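Local coordinates for protein ADP-dependent L-serine kinase SerK (Thermococcus kodakarensis KOD1, PDB 5X0J) that phosphorylates free L-serine with ADP as phosphate donor, giving O-phospho-L-serine and AMP in the first step of cysteine biosynthesis from serine, at residues 101-107 against 194-200; 28-33 against 217-223; 137-141 against 152-158. The protein carries 1 engineered substitution. One frame throughout, in Å; residues are numbered along the deposited sequence.

Contact 1: residues 101-107 against 194-200. With SEP (phosphoserine), chain C.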
loop_
_atom_site.group_PDB
_atom_site.type_symbol
_atom_site.label_atom_id
_atom_site.label_comp_id
_atom_site.label_asym_id
_atom_site.label_seq_id
_atom_site.Cartn_x
_atom_site.Cartn_y
_atom_site.Cartn_z
ATOM N N THR A 101 -6.051 -3.322 -5.409
ATOM C CA THR A 101 -4.979 -3.626 -4.462
ATOM C C THR A 101 -3.615 -3.318 -5.074
ATOM O O THR A 101 -3.506 -2.987 -6.265
ATOM C CB THR A 101 -5.094 -5.093 -3.975
ATOM O OG1 THR A 101 -4.292 -5.304 -2.806
ATOM C CG2 THR A 101 -4.675 -6.099 -5.043
ATOM N N TRP A 102 -2.584 -3.432 -4.245
ATOM C CA TRP A 102 -1.194 -3.390 -4.656
ATOM C C TRP A 102 -0.623 -4.774 -4.407
ATOM O O TRP A 102 -0.847 -5.372 -3.344
ATOM C CB TRP A 102 -0.384 -2.378 -3.838
ATOM C CG TRP A 102 -0.798 -0.960 -4.008
ATOM C CD1 TRP A 102 -1.630 -0.246 -3.202
ATOM C CD2 TRP A 102 -0.366 -0.061 -5.031
ATOM N NE1 TRP A 102 -1.747 1.041 -3.660
ATOM C CE2 TRP A 102 -0.991 1.176 -4.794
ATOM C CE3 TRP A 102 0.488 -0.188 -6.134
ATOM C CZ2 TRP A 102 -0.788 2.286 -5.614
ATOM C CZ3 TRP A 102 0.678 0.907 -6.962
ATOM C CH2 TRP A 102 0.036 2.130 -6.704
ATOM N N TYR A 103 0.151 -5.262 -5.372
ATOM C CA TYR A 103 0.782 -6.579 -5.283
ATOM C C TYR A 103 2.244 -6.426 -4.866
ATOM O O TYR A 103 3.005 -5.798 -5.593
ATOM C CB TYR A 103 0.684 -7.300 -6.642
ATOM C CG TYR A 103 -0.721 -7.379 -7.162
ATOM C CD1 TYR A 103 -1.639 -8.252 -6.598
ATOM C CD2 TYR A 103 -1.149 -6.562 -8.198
ATOM C CE1 TYR A 103 -2.945 -8.311 -7.064
ATOM C CE2 TYR A 103 -2.442 -6.609 -8.667
ATOM C CZ TYR A 103 -3.333 -7.494 -8.107
ATOM O OH TYR A 103 -4.616 -7.528 -8.576
ATOM N N PRO A 104 2.641 -6.985 -3.698
ATOM C CA PRO A 104 4.063 -6.969 -3.358
ATOM C C PRO A 104 4.839 -7.788 -4.375
ATOM O O PRO A 104 4.332 -8.812 -4.848
ATOM C CB PRO A 104 4.126 -7.633 -1.972
ATOM C CG PRO A 104 2.722 -7.733 -1.493
ATOM C CD PRO A 104 1.829 -7.679 -2.677
ATOM N N ALA A 105 6.056 -7.361 -4.681
ATOM C CA ALA A 105 6.918 -8.064 -5.638
ATOM C C ALA A 105 8.359 -7.865 -5.241
ATOM O O ALA A 105 8.691 -6.911 -4.548
ATOM C CB ALA A 105 6.691 -7.551 -7.048
ATOM N N PHE A 106 9.231 -8.753 -5.699
ATOM C CA PHE A 106 10.640 -8.604 -5.387
ATOM C C PHE A 106 11.561 -9.009 -6.507
ATOM O O PHE A 106 11.231 -9.888 -7.324
ATOM C CB PHE A 106 11.028 -9.335 -4.092
ATOM C CG PHE A 106 10.912 -10.834 -4.152
ATOM C CD1 PHE A 106 11.966 -11.614 -4.619
ATOM C CD2 PHE A 106 9.768 -11.469 -3.705
ATOM C CE1 PHE A 106 11.861 -13.001 -4.660
ATOM C CE2 PHE A 106 9.660 -12.851 -3.741
ATOM C CZ PHE A 106 10.710 -13.619 -4.217
ATOM N N LYS A 107 12.716 -8.349 -6.515
ATOM C CA LYS A 107 13.896 -8.814 -7.214
ATOM C C LYS A 107 14.797 -9.385 -6.121
ATOM O O LYS A 107 15.179 -8.677 -5.186
ATOM C CB LYS A 107 14.582 -7.661 -7.953
ATOM C CG LYS A 107 15.789 -8.060 -8.784
ATOM C CD LYS A 107 15.405 -8.781 -10.068
ATOM C CE LYS A 107 16.614 -9.471 -10.680
ATOM N NZ LYS A 107 16.256 -10.307 -11.852
ATOM N N ILE A 194 11.945 -7.751 -12.050
ATOM C CA ILE A 194 11.584 -8.466 -10.821
ATOM C C ILE A 194 11.604 -9.957 -11.083
ATOM O O ILE A 194 11.639 -10.393 -12.234
ATOM C CB ILE A 194 10.192 -8.072 -10.282
ATOM C CG1 ILE A 194 9.085 -8.324 -11.319
ATOM C CG2 ILE A 194 10.177 -6.621 -9.805
ATOM C CD1 ILE A 194 7.713 -8.411 -10.680
ATOM N N ASP A 195 11.552 -10.737 -10.007
ATOM C CA ASP A 195 11.507 -12.199 -10.089
ATOM C C ASP A 195 10.140 -12.794 -9.727
ATOM O O ASP A 195 9.661 -13.702 -10.402
ATOM C CB ASP A 195 12.620 -12.775 -9.216
ATOM C CG ASP A 195 13.995 -12.282 -9.646
ATOM O OD1 ASP A 195 14.292 -12.367 -10.863
ATOM O OD2 ASP A 195 14.766 -11.782 -8.799
ATOM N N TYR A 196 9.505 -12.275 -8.678
ATOM C CA TYR A 196 8.261 -12.843 -8.154
ATOM C C TYR A 196 7.295 -11.753 -7.757
ATOM O O TYR A 196 7.709 -10.663 -7.368
ATOM C CB TYR A 196 8.559 -13.776 -6.958
ATOM C CG TYR A 196 8.936 -15.149 -7.445
ATOM C CD1 TYR A 196 10.246 -15.444 -7.804
ATOM C CD2 TYR A 196 7.966 -16.125 -7.632
ATOM C CE1 TYR A 196 10.577 -16.690 -8.320
ATOM C CE2 TYR A 196 8.285 -17.374 -8.145
ATOM C CZ TYR A 196 9.593 -17.645 -8.485
ATOM O OH TYR A 196 9.917 -18.868 -9.013
ATOM N N VAL A 197 6.006 -12.055 -7.889
ATOM C CA VAL A 197 4.939 -11.169 -7.429
ATOM C C VAL A 197 4.003 -11.974 -6.518
ATOM O O VAL A 197 3.852 -13.187 -6.685
ATOM C CB VAL A 197 4.198 -10.503 -8.625
ATOM C CG1 VAL A 197 3.454 -11.521 -9.472
ATOM C CG2 VAL A 197 3.222 -9.433 -8.143
ATOM N N PHE A 198 3.413 -11.302 -5.536
ATOM C CA PHE A 198 2.458 -11.887 -4.605
ATOM C C PHE A 198 1.064 -11.394 -4.978
ATOM O O PHE A 198 0.787 -10.189 -4.873
ATOM C CB PHE A 198 2.752 -11.471 -3.166
ATOM C CG PHE A 198 3.988 -12.077 -2.567
ATOM C CD1 PHE A 198 5.224 -11.519 -2.799
ATOM C CD2 PHE A 198 3.899 -13.169 -1.707
ATOM C CE1 PHE A 198 6.367 -12.052 -2.218
ATOM C CE2 PHE A 198 5.034 -13.699 -1.118
ATOM C CZ PHE A 198 6.273 -13.134 -1.370
ATOM N N ILE A 199 0.191 -12.312 -5.383
ATOM C CA ILE A 199 -1.170 -11.983 -5.818
ATOM C C ILE A 199 -2.145 -12.172 -4.661
ATOM O O ILE A 199 -2.088 -13.177 -3.944
ATOM C CB ILE A 199 -1.611 -12.880 -6.996
ATOM C CG1 ILE A 199 -0.621 -12.794 -8.173
ATOM C CG2 ILE A 199 -3.043 -12.566 -7.432
ATOM C CD1 ILE A 199 -0.433 -11.425 -8.781
ATOM N N ARG A 200 -3.043 -11.208 -4.477
ATOM C CA ARG A 200 -4.110 -11.277 -3.478
ATOM C C ARG A 200 -5.377 -10.665 -4.043
ATOM O O ARG A 200 -5.310 -9.783 -4.901
ATOM C CB ARG A 200 -3.719 -10.522 -2.208
ATOM C CG ARG A 200 -3.226 -9.102 -2.465
ATOM C CD ARG A 200 -3.174 -8.323 -1.164
ATOM N NE ARG A 200 -2.310 -7.152 -1.272
ATOM C CZ ARG A 200 -1.707 -6.555 -0.244
ATOM N NH1 ARG A 200 -1.874 -7.007 1.000
ATOM N NH2 ARG A 200 -0.908 -5.517 -0.469
HETATM N N SEP C . -4.274 3.215 0.610
HETATM C CA SEP C . -3.277 3.559 -0.449
HETATM C CB SEP C . -2.119 2.562 -0.388
HETATM O OG SEP C . -1.532 2.611 0.912
HETATM C C SEP C . -3.941 3.604 -1.800
HETATM O O SEP C . -3.249 3.538 -2.836
HETATM O OXT SEP C . -5.178 3.709 -1.900
HETATM P P SEP C . -0.679 3.902 1.397
HETATM O O1P SEP C . -0.096 4.499 0.125
HETATM O O2P SEP C . 0.334 3.276 2.302
HETATM O O3P SEP C . -1.671 4.784 2.111
HETATM O O HOH W 1 -6.419 -8.956 -7.291
#
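Strands 103-107 and 196-199 run antiparallel, their axes 4.6 Å apart, and most of their facing backbone polar groups are paired. Phe-198 N donates to Pro-104 O (2.7 Å) and Phe-106 N to Tyr-196 O (3.0 Å). Phe-106 O takes two donors, Asp-195 N at 2.8 Å and Tyr-196 N at 3.2 Å, a classic beta bulge. At the bulge, Lys-107 NZ forms a salt bridge with Asp-195 OD1 (3.0 Å); NZ also reaches Gly-192 O, and Asp-195 OD2 accepts from Gly-108 N. At the other end Arg-200 clasps Trp-102 O through NE (3.1 Å) and NH2 (2.9 Å); NH1 also bonds to Ser-219 OG and NH2 to Pro-220 O. A water joins Tyr-103 OH (2.6 Å) to Arg-200 O (2.8 Å). Phe-198 O and Arg-200 N are buried without partners. Trp-102 NE1 donates to the phosphoserine carboxylate atom O (3.0 Å). The arrangement is an antiparallel pair inside the C-terminal domain sheet, whose strand 98-107 carries Trp-102 to the phosphoserine site.

Contact 2: residues 28-33 against 217-223. Engineered in segment 28-33: Gln-30 (natural residue Glu). With SEP (phosphoserine), chain C.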
loop_
_atom_site.group_PDB
_atom_site.type_symbol
_atom_site.label_atom_id
_atom_site.label_comp_id
_atom_site.label_asym_id
_atom_site.label_seq_id
_atom_site.Cartn_x
_atom_site.Cartn_y
_atom_site.Cartn_z
ATOM N N PRO A 28 -5.689 5.363 10.444
ATOM C CA PRO A 28 -5.105 4.428 9.470
ATOM C C PRO A 28 -5.960 3.168 9.327
ATOM O O PRO A 28 -6.660 2.776 10.258
ATOM C CB PRO A 28 -3.755 4.093 10.087
ATOM C CG PRO A 28 -4.017 4.166 11.544
ATOM C CD PRO A 28 -4.966 5.304 11.732
ATOM N N HIS A 29 -5.971 2.590 8.133
ATOM C CA HIS A 29 -6.524 1.266 7.907
ATOM C C HIS A 29 -5.543 0.179 7.493
ATOM O O HIS A 29 -5.958 -0.954 7.259
ATOM C CB HIS A 29 -7.694 1.346 6.917
ATOM C CG HIS A 29 -7.305 1.600 5.487
ATOM N ND1 HIS A 29 -7.269 2.864 4.935
ATOM C CD2 HIS A 29 -6.986 0.750 4.481
ATOM C CE1 HIS A 29 -6.947 2.779 3.655
ATOM N NE2 HIS A 29 -6.759 1.508 3.359
ATOM N N GLN A 30 -4.255 0.490 7.433
ATOM C CA GLN A 30 -3.258 -0.527 7.072
ATOM C C GLN A 30 -1.872 -0.183 7.605
ATOM O O GLN A 30 -1.613 0.943 8.040
ATOM C CB GLN A 30 -3.278 -0.860 5.558
ATOM C CG GLN A 30 -3.168 0.300 4.595
ATOM C CD GLN A 30 -3.569 -0.036 3.166
ATOM O OE1 GLN A 30 -4.419 -0.906 2.915
ATOM N NE2 GLN A 30 -2.990 0.692 2.219
ATOM N N GLN A 31 -1.011 -1.194 7.619
ATOM C CA GLN A 31 0.368 -1.096 8.093
ATOM C C GLN A 31 1.303 -0.400 7.091
ATOM O O GLN A 31 0.918 -0.094 5.956
ATOM C CB GLN A 31 0.900 -2.499 8.384
ATOM C CG GLN A 31 0.196 -3.206 9.538
ATOM C CD GLN A 31 0.574 -4.659 9.663
ATOM O OE1 GLN A 31 0.737 -5.366 8.672
ATOM N NE2 GLN A 31 0.715 -5.125 10.889
ATOM N N LEU A 32 2.529 -0.141 7.543
ATOM C CA LEU A 32 3.554 0.592 6.794
ATOM C C LEU A 32 4.643 -0.320 6.246
ATOM O O LEU A 32 4.860 -1.400 6.767
ATOM C CB LEU A 32 4.209 1.645 7.695
ATOM C CG LEU A 32 3.272 2.595 8.442
ATOM C CD1 LEU A 32 4.072 3.644 9.196
ATOM C CD2 LEU A 32 2.300 3.263 7.470
ATOM N N VAL A 33 5.276 0.125 5.163
ATOM C CA VAL A 33 6.504 -0.411 4.583
ATOM C C VAL A 33 7.620 0.559 4.968
ATOM O O VAL A 33 7.531 1.773 4.682
ATOM C CB VAL A 33 6.389 -0.476 3.040
ATOM C CG1 VAL A 33 7.654 -1.077 2.423
ATOM C CG2 VAL A 33 5.133 -1.257 2.639
ATOM N N VAL A 217 -6.354 -3.168 11.345
ATOM C CA VAL A 217 -5.630 -2.696 10.156
ATOM C C VAL A 217 -5.281 -3.880 9.255
ATOM O O VAL A 217 -5.118 -5.020 9.718
ATOM C CB VAL A 217 -4.337 -1.914 10.500
ATOM C CG1 VAL A 217 -4.676 -0.609 11.209
ATOM C CG2 VAL A 217 -3.379 -2.745 11.342
ATOM N N TYR A 218 -5.202 -3.601 7.961
ATOM C CA TYR A 218 -4.736 -4.569 6.969
ATOM C C TYR A 218 -3.203 -4.579 6.904
ATOM O O TYR A 218 -2.528 -3.704 7.456
ATOM C CB TYR A 218 -5.215 -4.173 5.576
ATOM C CG TYR A 218 -6.674 -4.313 5.257
ATOM C CD1 TYR A 218 -7.250 -5.560 5.072
ATOM C CD2 TYR A 218 -7.463 -3.195 5.044
ATOM C CE1 TYR A 218 -8.590 -5.692 4.721
ATOM C CE2 TYR A 218 -8.793 -3.311 4.688
ATOM C CZ TYR A 218 -9.356 -4.559 4.527
ATOM O OH TYR A 218 -10.679 -4.653 4.167
ATOM N N SER A 219 -2.653 -5.552 6.185
ATOM C CA SER A 219 -1.238 -5.526 5.841
ATOM C C SER A 219 -0.970 -4.334 4.890
ATOM O O SER A 219 -1.911 -3.773 4.313
ATOM C CB SER A 219 -0.816 -6.868 5.217
ATOM O OG SER A 219 -1.307 -7.005 3.897
ATOM N N PRO A 220 0.307 -3.939 4.736
ATOM C CA PRO A 220 0.590 -2.743 3.934
ATOM C C PRO A 220 0.061 -2.823 2.510
ATOM O O PRO A 220 0.056 -3.899 1.884
ATOM C CB PRO A 220 2.119 -2.649 3.960
ATOM C CG PRO A 220 2.530 -3.407 5.165
ATOM C CD PRO A 220 1.545 -4.529 5.268
ATOM N N LYS A 221 -0.388 -1.674 2.006
ATOM C CA LYS A 221 -0.754 -1.494 0.599
ATOM C C LYS A 221 -1.909 -2.392 0.146
ATOM O O LYS A 221 -2.053 -2.702 -1.031
ATOM C CB LYS A 221 0.482 -1.685 -0.294
ATOM C CG LYS A 221 1.665 -0.788 0.050
ATOM C CD LYS A 221 1.343 0.679 -0.169
ATOM C CE LYS A 221 2.595 1.514 -0.056
ATOM N NZ LYS A 221 2.319 2.959 -0.321
ATOM N N THR A 222 -2.745 -2.812 1.088
ATOM C CA THR A 222 -3.896 -3.638 0.761
ATOM C C THR A 222 -4.867 -2.912 -0.167
ATOM O O THR A 222 -5.324 -3.491 -1.153
ATOM C CB THR A 222 -4.582 -4.135 2.046
ATOM O OG1 THR A 222 -3.708 -5.062 2.697
ATOM C CG2 THR A 222 -5.928 -4.793 1.760
ATOM N N THR A 223 -5.166 -1.652 0.128
ATOM C CA THR A 223 -6.067 -0.873 -0.709
ATOM C C THR A 223 -5.306 -0.042 -1.742
ATOM O O THR A 223 -4.281 0.559 -1.439
ATOM C CB THR A 223 -6.908 0.097 0.123
ATOM O OG1 THR A 223 -6.042 0.985 0.831
ATOM C CG2 THR A 223 -7.779 -0.640 1.117
HETATM N N SEP C . -4.274 3.215 0.610
HETATM C CA SEP C . -3.277 3.559 -0.449
HETATM C CB SEP C . -2.119 2.562 -0.388
HETATM O OG SEP C . -1.532 2.611 0.912
HETATM C C SEP C . -3.941 3.604 -1.800
HETATM O O SEP C . -3.249 3.538 -2.836
HETATM O OXT SEP C . -5.178 3.709 -1.900
HETATM P P SEP C . -0.679 3.902 1.397
HETATM O O1P SEP C . -0.096 4.499 0.125
HETATM O O2P SEP C . 0.334 3.276 2.302
HETATM O O3P SEP C . -1.671 4.784 2.111
HETATM O O HOH W 2 0.139 0.766 3.280
#
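Pro-28 opens the first segment with little contact across the interface, its ring lying instead on His-71 and Trp-74 of helix 71-80. His-29 is anchored at both ends: its backbone O accepts from Tyr-218 N (2.8 Å), and its NE2 shares a hydrogen bond with Thr-223 OG1 (2.7 Å). That hydroxyl is in turn 2.9 Å from the amino N of phosphoserine, which donates to OG1. Gln-30, engineered in place of the natural Glu, sits opposite Tyr-218 in a single backbone bridge (CA-CA 4.3 Å). Its side chain runs past the Ser-219 to Thr-222 type II turn, so that OE1 accepts from Thr-223 N (3.0 Å) and NE2 makes a weak hydrogen bond to phosphoserine OG (2.7 Å). Gln-31 N completes the bridge by donating to Tyr-218 O (2.9 Å), and Gln-31 O binds a water at 2.9 Å that also accepts from Lys-221 N (2.8 Å) and contacts phosphoserine O2P at 2.7 Å. Leu-32 points away, although its O meets Pro-220 CG at 3.5 Å. Val-33, the N-cap residue of helix 34-47, packs CG2 on Pro-220 CB (3.6 Å). Next to Pro-220, Lys-221, at the third position of the turn with positive phi, extends NZ to phosphoserine O1P (2.9 Å) and forms salt bridges with Glu-36 and Glu-4. Two irregular loops thus build one wall of the kinase active site, where position 30 is the inferred catalytic residue and Lys-221 and Thr-223 hold the product.

Contact 3: residues 137-141 against 152-158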
loop_
_atom_site.group_PDB
_atom_site.type_symbol
_atom_site.label_atom_id
_atom_site.label_comp_id
_atom_site.label_asym_id
_atom_site.label_seq_id
_atom_site.Cartn_x
_atom_site.Cartn_y
_atom_site.Cartn_z
ATOM N N GLY A 137 -9.746 -15.191 -3.153
ATOM C CA GLY A 137 -9.651 -14.909 -1.723
ATOM C C GLY A 137 -9.543 -16.139 -0.843
ATOM O O GLY A 137 -9.764 -16.066 0.357
ATOM N N GLU A 138 -9.161 -17.268 -1.429
ATOM C CA GLU A 138 -9.131 -18.549 -0.717
ATOM C C GLU A 138 -7.846 -18.773 0.060
ATOM O O GLU A 138 -7.806 -19.618 0.955
ATOM C CB GLU A 138 -9.330 -19.691 -1.712
ATOM C CG GLU A 138 -10.735 -19.712 -2.294
ATOM C CD GLU A 138 -10.878 -20.573 -3.530
ATOM O OE1 GLU A 138 -9.895 -21.201 -3.968
ATOM O OE2 GLU A 138 -11.995 -20.612 -4.085
ATOM N N ILE A 139 -6.788 -18.060 -0.315
ATOM C CA ILE A 139 -5.486 -18.120 0.335
ATOM C C ILE A 139 -4.993 -16.692 0.578
ATOM O O ILE A 139 -5.553 -15.744 0.019
ATOM C CB ILE A 139 -4.471 -18.914 -0.523
ATOM C CG1 ILE A 139 -4.271 -18.294 -1.911
ATOM C CG2 ILE A 139 -4.932 -20.362 -0.678
ATOM C CD1 ILE A 139 -3.202 -18.991 -2.727
ATOM N N ALA A 140 -3.952 -16.553 1.397
ATOM C CA ALA A 140 -3.437 -15.228 1.771
ATOM C C ALA A 140 -2.765 -14.555 0.571
ATOM O O ALA A 140 -3.035 -13.394 0.262
ATOM C CB ALA A 140 -2.457 -15.359 2.923
ATOM N N PHE A 141 -1.888 -15.292 -0.098
ATOM C CA PHE A 141 -1.202 -14.812 -1.288
ATOM C C PHE A 141 -0.836 -15.995 -2.174
ATOM O O PHE A 141 -0.567 -17.089 -1.665
ATOM C CB PHE A 141 0.139 -14.143 -0.935
ATOM C CG PHE A 141 0.065 -12.714 -0.452
ATOM C CD1 PHE A 141 -0.284 -11.668 -1.310
ATOM C CD2 PHE A 141 0.459 -12.399 0.843
ATOM C CE1 PHE A 141 -0.276 -10.349 -0.865
ATOM C CE2 PHE A 141 0.443 -11.088 1.289
ATOM C CZ PHE A 141 0.088 -10.063 0.439
ATOM N N PRO A 152 -1.301 -20.396 2.241
ATOM C CA PRO A 152 -2.628 -20.489 2.840
ATOM C C PRO A 152 -2.850 -19.434 3.912
ATOM O O PRO A 152 -1.888 -18.934 4.510
ATOM C CB PRO A 152 -2.645 -21.889 3.464
ATOM C CG PRO A 152 -1.592 -22.637 2.751
ATOM C CD PRO A 152 -0.558 -21.664 2.343
ATOM N N GLY A 153 -4.116 -19.125 4.147
ATOM C CA GLY A 153 -4.518 -18.298 5.266
ATOM C C GLY A 153 -5.319 -17.083 4.847
ATOM O O GLY A 153 -5.991 -17.070 3.800
ATOM N N GLY A 154 -5.253 -16.066 5.694
ATOM C CA GLY A 154 -6.011 -14.837 5.502
ATOM C C GLY A 154 -5.210 -13.662 5.995
ATOM O O GLY A 154 -4.010 -13.586 5.756
ATOM N N LEU A 155 -5.880 -12.751 6.691
ATOM C CA LEU A 155 -5.281 -11.473 7.058
ATOM C C LEU A 155 -3.989 -11.613 7.856
ATOM O O LEU A 155 -2.991 -10.951 7.563
ATOM C CB LEU A 155 -6.274 -10.608 7.847
ATOM C CG LEU A 155 -5.746 -9.227 8.294
ATOM C CD1 LEU A 155 -5.118 -8.435 7.152
ATOM C CD2 LEU A 155 -6.854 -8.423 8.959
ATOM N N GLU A 156 -4.003 -12.482 8.858
ATOM C CA GLU A 156 -2.830 -12.668 9.708
ATOM C C GLU A 156 -1.641 -13.136 8.886
ATOM O O GLU A 156 -0.527 -12.678 9.081
ATOM C CB GLU A 156 -3.123 -13.644 10.849
ATOM C CG GLU A 156 -4.021 -13.073 11.938
ATOM N N GLU A 157 -1.901 -14.026 7.936
ATOM C CA GLU A 157 -0.848 -14.555 7.084
ATOM C C GLU A 157 -0.350 -13.501 6.099
ATOM O O GLU A 157 0.844 -13.431 5.843
ATOM C CB GLU A 157 -1.312 -15.825 6.362
ATOM C CG GLU A 157 -1.406 -17.047 7.275
ATOM C CD GLU A 157 -2.580 -17.021 8.245
ATOM O OE1 GLU A 157 -2.495 -17.674 9.317
ATOM O OE2 GLU A 157 -3.609 -16.386 7.949
ATOM N N GLN A 158 -1.252 -12.666 5.590
ATOM C CA GLN A 158 -0.834 -11.546 4.755
ATOM C C GLN A 158 0.096 -10.591 5.507
ATOM O O GLN A 158 1.060 -10.087 4.950
ATOM C CB GLN A 158 -2.048 -10.791 4.209
ATOM C CG GLN A 158 -2.857 -11.604 3.204
ATOM C CD GLN A 158 -4.155 -10.948 2.783
ATOM O OE1 GLN A 158 -4.718 -10.111 3.498
ATOM N NE2 GLN A 158 -4.640 -11.324 1.608
HETATM O O HOH W 3 -8.419 -16.036 2.853
HETATM O O HOH W 4 -6.214 -20.764 2.892
#
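Ala-140 gives up the largest area here, 84 Å², to the 152-158 segment, which leads into helix 155-170. Its CB rests against Gly-154 O and Glu-157 CB, 3.7 Å from each, and lies 3.8 Å from Gln-158 CG. Gln-158, second in buried area at 64 Å², adds the direct hydrogen bond of the contact: NE2 donates to Ala-140 O at 2.9 Å, nearly straight at 170°. Gln-158 also lies against the ring of Phe-141 (43 Å² buried), whose CE2 is 3.7 Å from Gln-158 CA and 3.8 Å from Gln-158 CB. Ala-140 and Phe-141 both face Ile-151, a classic beta bulge; the contact lies at the open end of the hairpin of strands 141-144 and 148-151, where the chain turns into the helix. Gly-154 is the N-cap; its N donates to Glu-157 OE2 (2.8 Å) and its O accepts from Gln-158 N (2.9 Å), closing the first turn. On the outer side, where Gly-137 ends the preceding helix in a Schellman motif, two waters span the gap: one donates to Gly-137 O and Gly-153 O, both at 2.8 Å, the other joins Glu-138 O (2.8 Å) to Gly-153 N (2.9 Å).

Arg-200 connects all three contacts. From contact 1 its NH1 hydrogen-bonds to Ser-219 OG (3.0 Å) of contact 2, and its CD lies 3.5 Å from Phe-141 CE1 of contact 3. A second tie between contacts 1 and 2 runs from Thr-101 OG1 to Thr-222 O (2.7 Å), and both contacts touch phosphoserine, contact 1 through Trp-102 and contact 2 through Gln-30, Lys-221 and Thr-223; the side chains of Trp-102 and Lys-221 come within about 4 Å. Contact 3 stands back, the Phe-141 side chain being about 13 Å from the ligand, yet Leu-155 CD1 packs on Tyr-218 CA (3.9 Å). The three centres are 14 to 15 Å apart.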